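Local atomic coordinates of uncharacterized protein (Vibrio parahaemolyticus, PDB entry 1ZBP), a protein that is of unknown function but belongs to the ImpE family, some members of which are associated with type VI secretion. Residues Ser32-Phe37 with Leu54-Lys59; Lys82-Gly87 with Tyr165-Ile170. All coordinates share one frame; numbering follows the deposited sequence.

Contact 1: Ser32-Phe37 with Leu54-Lys59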
loop_
_atom_site.group_PDB
_atom_site.type_symbol
_atom_site.label_atom_id
_atom_site.label_comp_id
_atom_site.label_asym_id
_atom_site.label_seq_id
_atom_site.Cartn_x
_atom_site.Cartn_y
_atom_site.Cartn_z
ATOM N N SER A 32 -8.792 20.382 13.429
ATOM C CA SER A 32 -9.629 19.425 12.697
ATOM C C SER A 32 -9.627 19.641 11.187
ATOM O O SER A 32 -9.574 18.682 10.425
ATOM C CB SER A 32 -11.078 19.482 13.200
ATOM O OG SER A 32 -11.181 19.090 14.559
ATOM N N LEU A 33 -9.697 20.897 10.754
ATOM C CA LEU A 33 -9.698 21.191 9.328
ATOM C C LEU A 33 -8.344 20.866 8.712
ATOM O O LEU A 33 -8.277 20.169 7.701
ATOM C CB LEU A 33 -10.055 22.661 9.073
ATOM C CG LEU A 33 -11.539 23.039 9.193
ATOM C CD1 LEU A 33 -11.716 24.554 9.067
ATOM C CD2 LEU A 33 -12.332 22.327 8.101
ATOM N N ARG A 34 -7.267 21.362 9.316
ATOM C CA ARG A 34 -5.927 21.099 8.795
ATOM C C ARG A 34 -5.659 19.592 8.775
ATOM O O ARG A 34 -5.124 19.061 7.800
ATOM C CB ARG A 34 -4.872 21.830 9.638
ATOM C CG ARG A 34 -4.803 23.333 9.384
ATOM C CD ARG A 34 -3.818 24.013 10.329
ATOM N NE ARG A 34 -3.694 25.454 10.090
ATOM C CZ ARG A 34 -2.951 26.004 9.131
ATOM N NH1 ARG A 34 -2.907 27.326 8.993
ATOM N NH2 ARG A 34 -2.241 25.239 8.317
ATOM N N SER A 35 -6.059 18.916 9.850
ATOM C CA SER A 35 -5.896 17.470 9.985
ATOM C C SER A 35 -6.626 16.721 8.872
ATOM O O SER A 35 -6.057 15.835 8.227
ATOM C CB SER A 35 -6.426 17.001 11.342
ATOM O OG SER A 35 -6.310 15.592 11.495
ATOM N N SER A 36 -7.889 17.071 8.645
ATOM C CA SER A 36 -8.672 16.426 7.592
ATOM C C SER A 36 -8.073 16.718 6.217
ATOM O O SER A 36 -8.186 15.913 5.294
ATOM C CB SER A 36 -10.131 16.908 7.633
ATOM O OG SER A 36 -10.755 16.553 8.864
ATOM N N PHE A 37 -7.429 17.871 6.087
ATOM C CA PHE A 37 -6.815 18.264 4.817
ATOM C C PHE A 37 -5.531 17.444 4.554
ATOM O O PHE A 37 -5.142 17.229 3.401
ATOM C CB PHE A 37 -6.509 19.773 4.848
ATOM C CG PHE A 37 -5.718 20.268 3.667
ATOM C CD1 PHE A 37 -6.117 19.977 2.367
ATOM C CD2 PHE A 37 -4.555 21.017 3.858
ATOM C CE1 PHE A 37 -5.371 20.416 1.274
ATOM C CE2 PHE A 37 -3.804 21.459 2.771
ATOM C CZ PHE A 37 -4.214 21.154 1.477
ATOM N N LEU A 54 1.985 18.854 7.772
ATOM C CA LEU A 54 2.267 18.145 9.013
ATOM C C LEU A 54 3.310 18.906 9.837
ATOM O O LEU A 54 3.296 18.860 11.064
ATOM C CB LEU A 54 2.757 16.721 8.711
ATOM C CG LEU A 54 1.687 15.729 8.239
ATOM C CD1 LEU A 54 2.309 14.534 7.542
ATOM C CD2 LEU A 54 0.863 15.310 9.433
HETATM N N MSE A 55 4.218 19.607 9.169
HETATM C CA MSE A 55 5.227 20.366 9.892
HETATM C C MSE A 55 4.566 21.591 10.532
HETATM O O MSE A 55 4.911 21.975 11.650
HETATM C CB MSE A 55 6.368 20.794 8.957
HETATM C CG MSE A 55 7.217 19.634 8.420
HETATM SE SE MSE A 55 8.918 20.165 7.589
HETATM C CE MSE A 55 8.408 20.252 5.716
ATOM N N GLN A 56 3.600 22.186 9.837
ATOM C CA GLN A 56 2.905 23.356 10.359
ATOM C C GLN A 56 1.995 23.045 11.537
ATOM O O GLN A 56 2.000 23.768 12.534
ATOM C CB GLN A 56 2.122 24.036 9.247
ATOM C CG GLN A 56 3.039 24.642 8.214
ATOM C CD GLN A 56 2.351 25.636 7.311
ATOM O OE1 GLN A 56 1.451 25.291 6.540
ATOM N NE2 GLN A 56 2.767 26.893 7.410
ATOM N N SER A 57 1.223 21.971 11.428
ATOM C CA SER A 57 0.330 21.569 12.508
ATOM C C SER A 57 1.096 21.285 13.808
ATOM O O SER A 57 0.548 21.426 14.905
ATOM C CB SER A 57 -0.486 20.334 12.100
ATOM O OG SER A 57 -1.513 20.684 11.185
ATOM N N ILE A 58 2.359 20.887 13.687
ATOM C CA ILE A 58 3.172 20.603 14.867
ATOM C C ILE A 58 3.472 21.907 15.576
ATOM O O ILE A 58 3.410 21.985 16.806
ATOM C CB ILE A 58 4.489 19.903 14.478
ATOM C CG1 ILE A 58 4.192 18.442 14.131
ATOM C CG2 ILE A 58 5.517 20.013 15.606
ATOM C CD1 ILE A 58 5.369 17.697 13.558
ATOM N N LYS A 59 3.787 22.937 14.795
ATOM C CA LYS A 59 4.088 24.252 15.354
ATOM C C LYS A 59 2.850 24.852 15.986
ATOM O O LYS A 59 2.904 25.393 17.093
ATOM C CB LYS A 59 4.578 25.216 14.277
ATOM C CG LYS A 59 5.915 24.868 13.697
ATOM C CD LYS A 59 6.353 25.933 12.729
ATOM C CE LYS A 59 7.691 25.582 12.133
ATOM N NZ LYS A 59 8.182 26.673 11.250
#

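Contact 2: Lys82-Gly87 with Tyr165-Ile170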
loop_
_atom_site.group_PDB
_atom_site.type_symbol
_atom_site.label_atom_id
_atom_site.label_comp_id
_atom_site.label_asym_id
_atom_site.label_seq_id
_atom_site.Cartn_x
_atom_site.Cartn_y
_atom_site.Cartn_z
ATOM N N LYS A 82 6.696 5.206 -3.629
ATOM C CA LYS A 82 6.455 5.851 -4.910
ATOM C C LYS A 82 7.786 5.923 -5.645
ATOM O O LYS A 82 7.835 5.846 -6.870
ATOM C CB LYS A 82 5.881 7.256 -4.725
ATOM C CG LYS A 82 5.328 7.847 -6.008
ATOM C CD LYS A 82 4.540 9.126 -5.754
ATOM C CE LYS A 82 5.424 10.356 -5.813
ATOM N NZ LYS A 82 4.606 11.592 -5.664
ATOM N N ASP A 83 8.876 6.053 -4.894
ATOM C CA ASP A 83 10.183 6.110 -5.528
ATOM C C ASP A 83 10.664 4.728 -5.940
ATOM O O ASP A 83 11.276 4.564 -6.998
ATOM C CB ASP A 83 11.206 6.786 -4.612
ATOM C CG ASP A 83 10.893 8.254 -4.386
ATOM O OD1 ASP A 83 10.448 8.909 -5.350
ATOM O OD2 ASP A 83 11.104 8.753 -3.262
ATOM N N PHE A 84 10.380 3.728 -5.116
ATOM C CA PHE A 84 10.791 2.377 -5.444
ATOM C C PHE A 84 10.246 1.950 -6.806
ATOM O O PHE A 84 10.797 1.061 -7.456
ATOM C CB PHE A 84 10.332 1.403 -4.360
ATOM C CG PHE A 84 10.575 -0.029 -4.704
ATOM C CD1 PHE A 84 9.568 -0.794 -5.275
ATOM C CD2 PHE A 84 11.827 -0.596 -4.512
ATOM C CE1 PHE A 84 9.805 -2.105 -5.650
ATOM C CE2 PHE A 84 12.077 -1.907 -4.883
ATOM C CZ PHE A 84 11.066 -2.667 -5.455
ATOM N N ALA A 85 9.170 2.592 -7.246
ATOM C CA ALA A 85 8.577 2.270 -8.542
ATOM C C ALA A 85 9.584 2.528 -9.676
ATOM O O ALA A 85 9.236 2.438 -10.852
ATOM C CB ALA A 85 7.305 3.100 -8.755
ATOM N N GLN A 86 10.825 2.844 -9.295
ATOM C CA GLN A 86 11.931 3.096 -10.216
ATOM C C GLN A 86 13.290 2.796 -9.554
ATOM O O GLN A 86 13.998 1.878 -9.973
ATOM C CB GLN A 86 11.901 4.544 -10.718
ATOM C CG GLN A 86 10.703 4.873 -11.619
ATOM C CD GLN A 86 9.625 5.690 -10.911
ATOM O OE1 GLN A 86 9.380 5.504 -9.719
ATOM N NE2 GLN A 86 8.959 6.582 -11.653
ATOM N N GLY A 87 13.649 3.555 -8.518
ATOM C CA GLY A 87 14.922 3.346 -7.837
ATOM C C GLY A 87 14.844 2.583 -6.521
ATOM O O GLY A 87 13.766 2.402 -5.967
ATOM N N TYR A 165 9.488 1.553 4.116
ATOM C CA TYR A 165 8.645 0.816 3.172
ATOM C C TYR A 165 9.183 -0.612 3.047
ATOM O O TYR A 165 10.335 -0.820 2.642
ATOM C CB TYR A 165 8.681 1.519 1.811
ATOM C CG TYR A 165 8.138 0.720 0.642
ATOM C CD1 TYR A 165 6.872 0.121 0.695
ATOM C CD2 TYR A 165 8.884 0.577 -0.534
ATOM C CE1 TYR A 165 6.363 -0.603 -0.402
ATOM C CE2 TYR A 165 8.389 -0.142 -1.622
ATOM C CZ TYR A 165 7.134 -0.729 -1.552
ATOM O OH TYR A 165 6.663 -1.451 -2.626
ATOM N N PHE A 166 8.357 -1.590 3.410
ATOM C CA PHE A 166 8.745 -3.004 3.346
ATOM C C PHE A 166 7.999 -3.816 2.282
ATOM O O PHE A 166 6.812 -3.611 2.047
ATOM C CB PHE A 166 8.515 -3.695 4.697
ATOM C CG PHE A 166 9.601 -3.458 5.708
ATOM C CD1 PHE A 166 9.734 -2.220 6.345
ATOM C CD2 PHE A 166 10.476 -4.495 6.057
ATOM C CE1 PHE A 166 10.723 -2.021 7.323
ATOM C CE2 PHE A 166 11.463 -4.315 7.027
ATOM C CZ PHE A 166 11.592 -3.069 7.671
ATOM N N LEU A 167 8.722 -4.741 1.656
ATOM C CA LEU A 167 8.185 -5.656 0.660
ATOM C C LEU A 167 8.421 -7.023 1.275
ATOM O O LEU A 167 9.566 -7.477 1.402
ATOM C CB LEU A 167 8.924 -5.530 -0.668
ATOM C CG LEU A 167 8.254 -4.576 -1.667
ATOM C CD1 LEU A 167 9.148 -4.397 -2.891
ATOM C CD2 LEU A 167 6.893 -5.134 -2.080
ATOM N N VAL A 168 7.333 -7.671 1.675
ATOM C CA VAL A 168 7.429 -8.947 2.347
ATOM C C VAL A 168 6.724 -10.065 1.604
ATOM O O VAL A 168 5.542 -9.964 1.264
ATOM C CB VAL A 168 6.856 -8.830 3.771
ATOM C CG1 VAL A 168 6.862 -10.172 4.453
ATOM C CG2 VAL A 168 7.683 -7.813 4.559
ATOM N N PRO A 169 7.462 -11.145 1.320
ATOM C CA PRO A 169 6.960 -12.327 0.615
ATOM C C PRO A 169 5.729 -12.859 1.331
ATOM O O PRO A 169 5.763 -13.055 2.536
ATOM C CB PRO A 169 8.131 -13.310 0.705
ATOM C CG PRO A 169 9.307 -12.413 0.673
ATOM C CD PRO A 169 8.897 -11.291 1.615
ATOM N N ILE A 170 4.640 -13.062 0.594
ATOM C CA ILE A 170 3.421 -13.588 1.185
ATOM C C ILE A 170 3.780 -14.917 1.863
ATOM O O ILE A 170 3.256 -15.242 2.928
ATOM C CB ILE A 170 2.327 -13.794 0.110
ATOM C CG1 ILE A 170 1.914 -12.434 -0.446
ATOM C CG2 ILE A 170 1.127 -14.524 0.708
ATOM C CD1 ILE A 170 0.927 -12.524 -1.604
#

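Contact 1: Ser32-Phe37 with Leu54-Lys59
Arg34 CG and Ser57 OG both lie anti to the carbonyl carbon of their own residue (chi1 -75° in each), and from there the arginine chain runs extended from CG to NE. This carries the Arg34 chain across from helix 31-44 toward helix 47-60. The two helices are consecutive and form a helical hairpin at the surface of the chain. The Ser57 hydroxyl sits beside the root of the arginine. Its OG is 3.9 Å from Arg34 CB and 4.1 Å from Arg34 CD, so it meets aliphatic carbon and not the charged end. That hydroxyl also makes a weak hydrogen bond back to Gln53 O, one turn earlier in its own helix. At the far end, Arg34 NH2 comes to 4.1 Å from Gln56 OE1. The approach is oblique, and the guanidinium and amide planes stand almost perpendicular, at 86°. The guanidinium is held from its own side of the hairpin, where Arg34 NE donates to Pro28 O. No hydrogen bond joins the segments. The chemistry therefore implies a light contact of van der Waals touches, with at most a weak electrostatic attraction between guanidinium and amide oxygen.

Contact 2: Lys82-Gly87 with Tyr165-Ile170
Phe84, the last residue of helix 65-84, faces Tyr165 at the start of strand 165-169, with their CA atoms 9.0 Å apart. This is alpha/beta packing: the C-terminal end of the helix rests against a small mixed sheet, in which strand 165-169 lies between strands 91-92 and 155-159. Three buried side chains make the contact: Phe84 from the helix, and Tyr165 and Leu167 from the strand. Tyr165 and Leu167 are two residues apart, and both point toward the helix. Phe84 and Tyr165 form an offset edge-to-face pair. The ring centres are 5.8 Å apart, the planes are inclined at 62°, and the edge of Tyr165 is turned to the face of Phe84. Phe84 holds CG anti to its own N (chi1 173°), which sends the ring out from the helix to the strand. Tyr165 CE2 touches the base of this side chain, at 3.7 Å from Phe84 CB. Phe84 CG lies in the plane of the tyrosine ring, at its edge. The Tyr165 hydroxyl is hydrogen-bonded to Glu157 of the neighbouring strand, which restrains the ring and satisfies its buried polar end. Val105 and Asn108 of helix 98-113 also touch the Phe84 side chain. The Leu167 and Phe84 side chains run toward each other from opposite directions, and the leucine meets the far end of the phenylalanine ring. One methyl does the touching: Leu167 CD1 lies 3.6 Å from both Phe84 CE1 and Phe84 CZ.

From the N terminus, the chain first enters contact 1 on helix 31-44. It turns back through helix 47-60, so residues 32-37 and 54-59 close a short, almost wholly helical loop. The next helix, 65-84, leads from this hairpin to contact 2, which opens at its C-terminal end. Contact 2 closes only at strand 165-169, after 77 intervening residues that include helices and strands. The contacts are in series; they neither nest nor cross. The centres of contact 1 and contact 2 are about 28 Å apart, and the nearest atoms of contact 1 and contact 2 are about 14 Å apart. Contact 1 joins neighbouring helices at the surface, while contact 2 ties the helical N-terminal part to a sheet further along the chain.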